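Local coordinates for protein probable cobalt-precorrin-6B C(15)-methyltransferase (decarboxylating) (Methanothermobacter thermautotrophicus, PDB 1L3I) that probably methylates C-15 of cobalt-precorrin-6B with S-adenosyl-L-methionine and then decarboxylates it at C-12, giving cobalt-precorrin-7 in anaerobic cobalamin biosynthesis, at residues C23-L28 against V179-T184; I101-V106 against G127-V132. One frame throughout, in Å; residues are numbered along the deposited sequence.

Contact 1. Residues C23-L28 against V179-T184; sequences CLIMCL and VALIYT
Leu28 sets its CG anti to its own carbonyl carbon (chi1 -65°), while Tyr183 turns its CG between backbone N and carbonyl carbon (chi1 58°), and the two side chains meet at about a right angle. Both methyls of Leu28 rest on the same face of the phenol ring. CD2 stands over its centre in a CH-pi contact, 3.8 Å from the Tyr183 centroid and 12° off the normal, while Leu28 CD1 sits nearer the rim, 3.7 Å from Tyr183 CD2. The same CD1 touches Leu181 CD1 at 3.7 Å. That methyl of Leu181 also reaches Leu24 CG (3.7 Å), so it fits between two leucines one helical turn apart. The other branch, Leu181 CD2, crosses Ile25, lying 3.8 Å from Ile25 CG1. The junction is entirely apolar, and the helix and strand segments run nearly parallel, with axes 10.3 Å from each other. Thr157 and Asn155 of strand 155-167 pack beside Tyr183, and on the far side of the helix Cys23 and Cys27 form disulfides with Cys27 and Cys23 of a second subunit. Ile25 lies about 6 Å, side chain to ligand, from the bound S-adenosyl-L-homocysteine. An N-terminal helix is thus laid against strand 170-183, the antiparallel strand beside 128-134 in the 3-2-1-4-5-7-6 sheet of class I AdoMet-dependent methyltransferases.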
ATOM      1  N   CYS A  23      -4.140  -4.976 -16.529  1.00 27.79           N
ATOM      2  CA  CYS A  23      -2.840  -5.163 -17.152  1.00 25.05           C
ATOM      3  C   CYS A  23      -2.206  -6.433 -16.601  1.00 24.40           C
ATOM      4  O   CYS A  23      -1.772  -7.301 -17.364  1.00 25.26           O
ATOM      5  CB  CYS A  23      -1.962  -3.953 -16.844  1.00 23.97           C
ATOM      6  SG  CYS A  23      -0.287  -3.974 -17.513  1.00 28.81           S
ATOM      7  N   LEU A  24      -2.216  -6.572 -15.278  1.00 22.58           N
ATOM      8  CA  LEU A  24      -1.638  -7.737 -14.617  1.00 23.10           C
ATOM      9  C   LEU A  24      -2.435  -8.996 -14.933  1.00 26.72           C
ATOM     10  O   LEU A  24      -1.850 -10.064 -15.120  1.00 29.39           O
ATOM     11  CB  LEU A  24      -1.511  -7.511 -13.102  1.00 24.40           C
ATOM     12  CG  LEU A  24      -0.808  -8.588 -12.273  1.00 21.16           C
ATOM     13  CD1 LEU A  24       0.547  -8.955 -12.850  1.00 22.30           C
ATOM     14  CD2 LEU A  24      -0.659  -8.107 -10.864  1.00 23.39           C
ATOM     15  N   ILE A  25      -3.761  -8.878 -15.012  1.00 26.03           N
ATOM     16  CA  ILE A  25      -4.596 -10.040 -15.342  1.00 26.54           C
ATOM     17  C   ILE A  25      -4.138 -10.588 -16.699  1.00 29.23           C
ATOM     18  O   ILE A  25      -4.016 -11.803 -16.880  1.00 29.32           O
ATOM     19  CB  ILE A  25      -6.097  -9.686 -15.409  1.00 26.85           C
ATOM     20  CG1 ILE A  25      -6.612  -9.277 -14.020  1.00 22.98           C
ATOM     21  CG2 ILE A  25      -6.892 -10.868 -15.969  1.00 24.43           C
ATOM     22  CD1 ILE A  25      -8.066  -8.879 -13.999  1.00 22.05           C
HETATM   23  N   MSE A  26      -3.860  -9.686 -17.642  1.00 29.62           N
HETATM   24  CA  MSE A  26      -3.409 -10.087 -18.971  1.00 30.80           C
HETATM   25  C   MSE A  26      -2.009 -10.729 -18.927  1.00 33.92           C
HETATM   26  O   MSE A  26      -1.750 -11.691 -19.654  1.00 35.30           O
HETATM   27  CB  MSE A  26      -3.430  -8.900 -19.946  1.00 28.40           C
HETATM   28  CG  MSE A  26      -4.830  -8.350 -20.231  1.00 32.18           C
HETATM   29 SE   MSE A  26      -6.172  -9.704 -20.811  1.00 41.96          SE
HETATM   30  CE  MSE A  26      -5.784  -9.681 -22.668  1.00 48.96           C
ATOM     31  N   CYS A  27      -1.126 -10.207 -18.069  1.00 30.08           N
ATOM     32  CA  CYS A  27       0.226 -10.755 -17.938  1.00 31.71           C
ATOM     33  C   CYS A  27       0.180 -12.172 -17.393  1.00 33.48           C
ATOM     34  O   CYS A  27       0.931 -13.045 -17.834  1.00 35.38           O
ATOM     35  CB  CYS A  27       1.097  -9.880 -17.040  1.00 27.53           C
ATOM     36  SG  CYS A  27       1.671  -8.384 -17.896  1.00 32.93           S
ATOM     37  N   LEU A  28      -0.717 -12.377 -16.433  1.00 33.75           N
ATOM     38  CA  LEU A  28      -0.907 -13.677 -15.806  1.00 32.76           C
ATOM     39  C   LEU A  28      -1.656 -14.640 -16.733  1.00 35.15           C
ATOM     40  O   LEU A  28      -1.372 -15.846 -16.751  1.00 35.39           O
ATOM     41  CB  LEU A  28      -1.667 -13.512 -14.480  1.00 30.45           C
ATOM     42  CG  LEU A  28      -0.967 -12.743 -13.357  1.00 30.05           C
ATOM     43  CD1 LEU A  28      -1.922 -12.477 -12.203  1.00 25.42           C
ATOM     44  CD2 LEU A  28       0.267 -13.508 -12.867  1.00 26.54           C
ATOM     45  N   VAL A 179      -6.938  -4.713  -4.606  1.00 24.19           N
ATOM     46  CA  VAL A 179      -7.530  -5.815  -5.326  1.00 26.25           C
ATOM     47  C   VAL A 179      -6.505  -6.944  -5.327  1.00 27.06           C
ATOM     48  O   VAL A 179      -5.301  -6.706  -5.517  1.00 28.59           O
ATOM     49  CB  VAL A 179      -7.847  -5.424  -6.793  1.00 28.46           C
ATOM     50  CG1 VAL A 179      -8.399  -6.644  -7.561  1.00 26.37           C
ATOM     51  CG2 VAL A 179      -8.850  -4.281  -6.817  1.00 30.46           C
ATOM     52  N   ALA A 180      -6.958  -8.159  -5.046  1.00 24.05           N
ATOM     53  CA  ALA A 180      -6.063  -9.308  -5.058  1.00 26.86           C
ATOM     54  C   ALA A 180      -6.374 -10.197  -6.273  1.00 28.26           C
ATOM     55  O   ALA A 180      -7.521 -10.278  -6.737  1.00 26.71           O
ATOM     56  CB  ALA A 180      -6.215 -10.116  -3.765  1.00 25.12           C
ATOM     57  N   LEU A 181      -5.333 -10.802  -6.829  1.00 26.31           N
ATOM     58  CA  LEU A 181      -5.491 -11.701  -7.957  1.00 26.03           C
ATOM     59  C   LEU A 181      -5.011 -13.067  -7.493  1.00 29.03           C
ATOM     60  O   LEU A 181      -3.851 -13.214  -7.084  1.00 26.36           O
ATOM     61  CB  LEU A 181      -4.669 -11.256  -9.174  1.00 26.75           C
ATOM     62  CG  LEU A 181      -5.034  -9.919  -9.824  1.00 24.87           C
ATOM     63  CD1 LEU A 181      -4.118  -9.685 -11.003  1.00 23.18           C
ATOM     64  CD2 LEU A 181      -6.485  -9.906 -10.264  1.00 21.48           C
ATOM     65  N   ILE A 182      -5.943 -14.021  -7.416  1.00 28.38           N
ATOM     66  CA  ILE A 182      -5.633 -15.387  -7.016  1.00 25.39           C
ATOM     67  C   ILE A 182      -5.548 -16.169  -8.335  1.00 27.16           C
ATOM     68  O   ILE A 182      -6.529 -16.249  -9.081  1.00 28.13           O
ATOM     69  CB  ILE A 182      -6.720 -15.966  -6.065  1.00 26.11           C
ATOM     70  CG1 ILE A 182      -6.754 -15.179  -4.758  1.00 21.32           C
ATOM     71  CG2 ILE A 182      -6.447 -17.440  -5.770  1.00 23.98           C
ATOM     72  CD1 ILE A 182      -7.522 -13.902  -4.826  1.00 21.62           C
ATOM     73  N   TYR A 183      -4.380 -16.725  -8.642  1.00 29.21           N
ATOM     74  CA  TYR A 183      -4.209 -17.436  -9.900  1.00 30.37           C
ATOM     75  C   TYR A 183      -3.537 -18.798  -9.762  1.00 33.71           C
ATOM     76  O   TYR A 183      -2.752 -19.031  -8.835  1.00 31.14           O
ATOM     77  CB  TYR A 183      -3.472 -16.545 -10.907  1.00 28.77           C
ATOM     78  CG  TYR A 183      -2.109 -16.081 -10.439  1.00 31.78           C
ATOM     79  CD1 TYR A 183      -0.957 -16.737 -10.876  1.00 31.74           C
ATOM     80  CD2 TYR A 183      -1.974 -15.065  -9.491  1.00 26.64           C
ATOM     81  CE1 TYR A 183       0.297 -16.388 -10.393  1.00 31.76           C
ATOM     82  CE2 TYR A 183      -0.724 -14.715  -9.000  1.00 29.48           C
ATOM     83  CZ  TYR A 183       0.401 -15.393  -9.442  1.00 34.42           C
ATOM     84  OH  TYR A 183       1.641 -15.093  -8.923  1.00 39.69           O
ATOM     85  N   THR A 184      -3.843 -19.680 -10.716  1.00 43.55           N
ATOM     86  CA  THR A 184      -3.341 -21.057 -10.742  1.00 50.17           C
ATOM     87  C   THR A 184      -2.003 -21.320 -11.441  1.00 58.61           C
ATOM     88  O   THR A 184      -1.448 -20.443 -12.123  1.00 53.36           O
ATOM     89  CB  THR A 184      -4.413 -22.031 -11.315  1.00 46.69           C
ATOM     90  OG1 THR A 184      -4.734 -21.663 -12.661  1.00 43.81           O
ATOM     91  CG2 THR A 184      -5.693 -21.986 -10.481  1.00 42.99           C
TER

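Contact 2. Residues I101-V106 against G127-V132; sequences IDIAVV and GGRIIV
Ile103 and Arg129 face each other across neighbouring parallel strands, and from this pair to Val106 and Val132 the backbones are laced tightly. Ala104 N donates to Arg129 O at 2.9 Å, Ala104 O accepts from Ile131 N, and Val106 N closes the ladder on Ile131 O at 2.8 Å, all three nearly along the C=O axis. Ala104 thus bonds through both its N and its O to the residues flanking Ile130, the usual parallel pattern. CA-H...O contacts fill in between, such as Val105 CA to Ile131 O at 3.3 Å. Val106 and Val132 lie side by side, CG2 to CG2 at 4.1 Å, on the face that carries Ala104 and Ile130 and is covered by Ile120 of helix 113-122. On the other face Val105 and Ile131 pack against Ile25 and Leu28 of helix 19-29.

The solvent side is at the other end, where Gly127 is exposed and Arg129 partly so; here side-chain bonds take over from the regular ladder. The Arg129 chain bends at chi2 (124°) and chi3 (-87°), and NE and NH2 together grip Gly127 O, in the guanidinium plane, at 3.1 Å for NE. Asp102 O sits over one face, 3.5 Å above the plane and toward the rim, while receiving the backbone bond from Arg129 N. Ile103 CG1 lies over a face too, 3.5 Å from Arg129 NH1. Asp102 OD2 accepts from Val36 N, and OD1 stays 4.9 Å from Arg129 NH2, so the opposite charges do not pair directly. The guanidinium, expected to be charged, spends its N-H groups mainly on backbone carbonyls, Gly127 O and Ala29 O, with a long, weak ion pair from NH1 to Asp35, and so fastens the Gly127 turn and the C-terminal end of helix 19-29, whose carbonyl would suit a positive donor.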
ATOM      1  N   ILE A 101     -12.069 -24.419 -22.050  1.00 41.46           N
ATOM      2  CA  ILE A 101     -11.360 -23.145 -22.038  1.00 40.51           C
ATOM      3  C   ILE A 101      -9.876 -23.214 -21.714  1.00 38.08           C
ATOM      4  O   ILE A 101      -9.419 -24.079 -20.976  1.00 38.32           O
ATOM      5  CB  ILE A 101     -12.008 -22.189 -21.007  1.00 44.29           C
ATOM      6  CG1 ILE A 101     -12.031 -22.889 -19.636  1.00 42.43           C
ATOM      7  CG2 ILE A 101     -13.420 -21.789 -21.462  1.00 39.45           C
ATOM      8  CD1 ILE A 101     -12.590 -22.084 -18.530  1.00 45.86           C
ATOM      9  N   ASP A 102      -9.141 -22.250 -22.239  1.00 37.77           N
ATOM     10  CA  ASP A 102      -7.712 -22.142 -22.013  1.00 37.43           C
ATOM     11  C   ASP A 102      -7.481 -21.120 -20.907  1.00 38.39           C
ATOM     12  O   ASP A 102      -6.521 -21.234 -20.142  1.00 38.25           O
ATOM     13  CB  ASP A 102      -7.020 -21.676 -23.283  1.00 40.44           C
ATOM     14  CG  ASP A 102      -7.161 -22.671 -24.415  1.00 47.23           C
ATOM     15  OD1 ASP A 102      -6.573 -23.771 -24.300  1.00 49.53           O
ATOM     16  OD2 ASP A 102      -7.872 -22.374 -25.404  1.00 45.71           O
ATOM     17  N   ILE A 103      -8.364 -20.123 -20.843  1.00 35.83           N
ATOM     18  CA  ILE A 103      -8.274 -19.059 -19.861  1.00 31.12           C
ATOM     19  C   ILE A 103      -9.631 -18.818 -19.205  1.00 30.25           C
ATOM     20  O   ILE A 103     -10.661 -18.753 -19.876  1.00 29.42           O
ATOM     21  CB  ILE A 103      -7.818 -17.735 -20.521  1.00 30.79           C
ATOM     22  CG1 ILE A 103      -6.444 -17.895 -21.163  1.00 27.57           C
ATOM     23  CG2 ILE A 103      -7.802 -16.600 -19.511  1.00 30.85           C
ATOM     24  CD1 ILE A 103      -6.098 -16.765 -22.104  1.00 28.33           C
ATOM     25  N   ALA A 104      -9.625 -18.674 -17.889  1.00 29.46           N
ATOM     26  CA  ALA A 104     -10.833 -18.394 -17.134  1.00 27.00           C
ATOM     27  C   ALA A 104     -10.545 -17.276 -16.124  1.00 28.98           C
ATOM     28  O   ALA A 104      -9.669 -17.407 -15.257  1.00 25.26           O
ATOM     29  CB  ALA A 104     -11.307 -19.639 -16.406  1.00 29.86           C
ATOM     30  N   VAL A 105     -11.248 -16.158 -16.280  1.00 31.93           N
ATOM     31  CA  VAL A 105     -11.127 -15.015 -15.373  1.00 26.31           C
ATOM     32  C   VAL A 105     -12.461 -14.883 -14.641  1.00 27.77           C
ATOM     33  O   VAL A 105     -13.534 -14.782 -15.269  1.00 27.07           O
ATOM     34  CB  VAL A 105     -10.835 -13.698 -16.118  1.00 23.08           C
ATOM     35  CG1 VAL A 105     -10.822 -12.505 -15.122  1.00 20.98           C
ATOM     36  CG2 VAL A 105      -9.508 -13.823 -16.878  1.00 20.16           C
ATOM     37  N   VAL A 106     -12.413 -14.953 -13.320  1.00 25.43           N
ATOM     38  CA  VAL A 106     -13.626 -14.825 -12.535  1.00 28.00           C
ATOM     39  C   VAL A 106     -13.661 -13.416 -11.966  1.00 29.27           C
ATOM     40  O   VAL A 106     -12.972 -13.124 -10.988  1.00 28.42           O
ATOM     41  CB  VAL A 106     -13.689 -15.869 -11.392  1.00 24.43           C
ATOM     42  CG1 VAL A 106     -15.052 -15.812 -10.712  1.00 25.73           C
ATOM     43  CG2 VAL A 106     -13.432 -17.255 -11.948  1.00 24.43           C
ATOM     44  N   GLY A 127      -2.754 -26.874 -19.487  1.00 47.08           N
ATOM     45  CA  GLY A 127      -1.992 -25.643 -19.575  1.00 45.91           C
ATOM     46  C   GLY A 127      -2.862 -24.397 -19.436  1.00 43.86           C
ATOM     47  O   GLY A 127      -2.415 -23.286 -19.721  1.00 41.53           O
ATOM     48  N   GLY A 128      -4.126 -24.598 -19.066  1.00 44.01           N
ATOM     49  CA  GLY A 128      -5.058 -23.497 -18.879  1.00 41.43           C
ATOM     50  C   GLY A 128      -4.758 -22.689 -17.621  1.00 41.14           C
ATOM     51  O   GLY A 128      -4.153 -23.186 -16.674  1.00 40.01           O
ATOM     52  N   ARG A 129      -5.205 -21.438 -17.609  1.00 38.59           N
ATOM     53  CA  ARG A 129      -4.978 -20.541 -16.490  1.00 33.44           C
ATOM     54  C   ARG A 129      -6.287 -20.037 -15.910  1.00 32.53           C
ATOM     55  O   ARG A 129      -7.214 -19.717 -16.645  1.00 31.94           O
ATOM     56  CB  ARG A 129      -4.156 -19.336 -16.960  1.00 35.75           C
ATOM     57  CG  ARG A 129      -2.705 -19.628 -17.361  1.00 35.09           C
ATOM     58  CD  ARG A 129      -2.414 -19.173 -18.786  1.00 34.79           C
ATOM     59  NE  ARG A 129      -2.752 -20.209 -19.752  1.00 35.42           N
ATOM     60  CZ  ARG A 129      -3.074 -20.001 -21.028  1.00 40.60           C
ATOM     61  NH1 ARG A 129      -3.117 -18.775 -21.541  1.00 37.43           N
ATOM     62  NH2 ARG A 129      -3.347 -21.034 -21.805  1.00 42.68           N
ATOM     63  N   ILE A 130      -6.355 -19.975 -14.583  1.00 32.80           N
ATOM     64  CA  ILE A 130      -7.528 -19.458 -13.885  1.00 28.46           C
ATOM     65  C   ILE A 130      -7.048 -18.261 -13.061  1.00 30.30           C
ATOM     66  O   ILE A 130      -6.001 -18.322 -12.419  1.00 28.10           O
ATOM     67  CB  ILE A 130      -8.148 -20.492 -12.917  1.00 32.65           C
ATOM     68  CG1 ILE A 130      -8.509 -21.789 -13.662  1.00 31.25           C
ATOM     69  CG2 ILE A 130      -9.369 -19.893 -12.216  1.00 25.90           C
ATOM     70  CD1 ILE A 130      -9.052 -22.861 -12.744  1.00 30.43           C
ATOM     71  N   ILE A 131      -7.794 -17.160 -13.114  1.00 31.35           N
ATOM     72  CA  ILE A 131      -7.458 -15.944 -12.368  1.00 25.73           C
ATOM     73  C   ILE A 131      -8.733 -15.399 -11.744  1.00 23.82           C
ATOM     74  O   ILE A 131      -9.716 -15.163 -12.429  1.00 28.62           O
ATOM     75  CB  ILE A 131      -6.820 -14.861 -13.292  1.00 27.48           C
ATOM     76  CG1 ILE A 131      -5.526 -15.389 -13.913  1.00 21.46           C
ATOM     77  CG2 ILE A 131      -6.531 -13.580 -12.495  1.00 24.23           C
ATOM     78  CD1 ILE A 131      -5.341 -14.977 -15.324  1.00 23.66           C
ATOM     79  N   VAL A 132      -8.743 -15.286 -10.431  1.00 20.37           N
ATOM     80  CA  VAL A 132      -9.899 -14.786  -9.723  1.00 22.35           C
ATOM     81  C   VAL A 132      -9.533 -13.414  -9.184  1.00 24.66           C
ATOM     82  O   VAL A 132      -8.489 -13.253  -8.564  1.00 26.10           O
ATOM     83  CB  VAL A 132     -10.285 -15.710  -8.522  1.00 25.83           C
ATOM     84  CG1 VAL A 132     -11.524 -15.157  -7.814  1.00 21.91           C
ATOM     85  CG2 VAL A 132     -10.528 -17.156  -8.992  1.00 23.70           C
TER

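Overall arrangement
From the N terminus, helix 19-29 supplies the first half of contact 1, and its partner comes only with the last strand, 170-183, so this contact closes a loop spanning most of the chain. Contact 2 falls within that span: strand 101-106 leads through helix 113-122 to strand 128-134, a beta-alpha-beta crossover. Strands 128-134 and 170-183 are neighbours in the sheet, so the two contacts meet directly: Ile182 O lies 2.8 Å from Val132 N and Thr184 OG1 3.0 Å from Ile130 N, both probable hydrogen bonds. Contact 2 thus joins two central parallel strands, and contact 1 ties the N-terminal helix to the antiparallel strand beyond them.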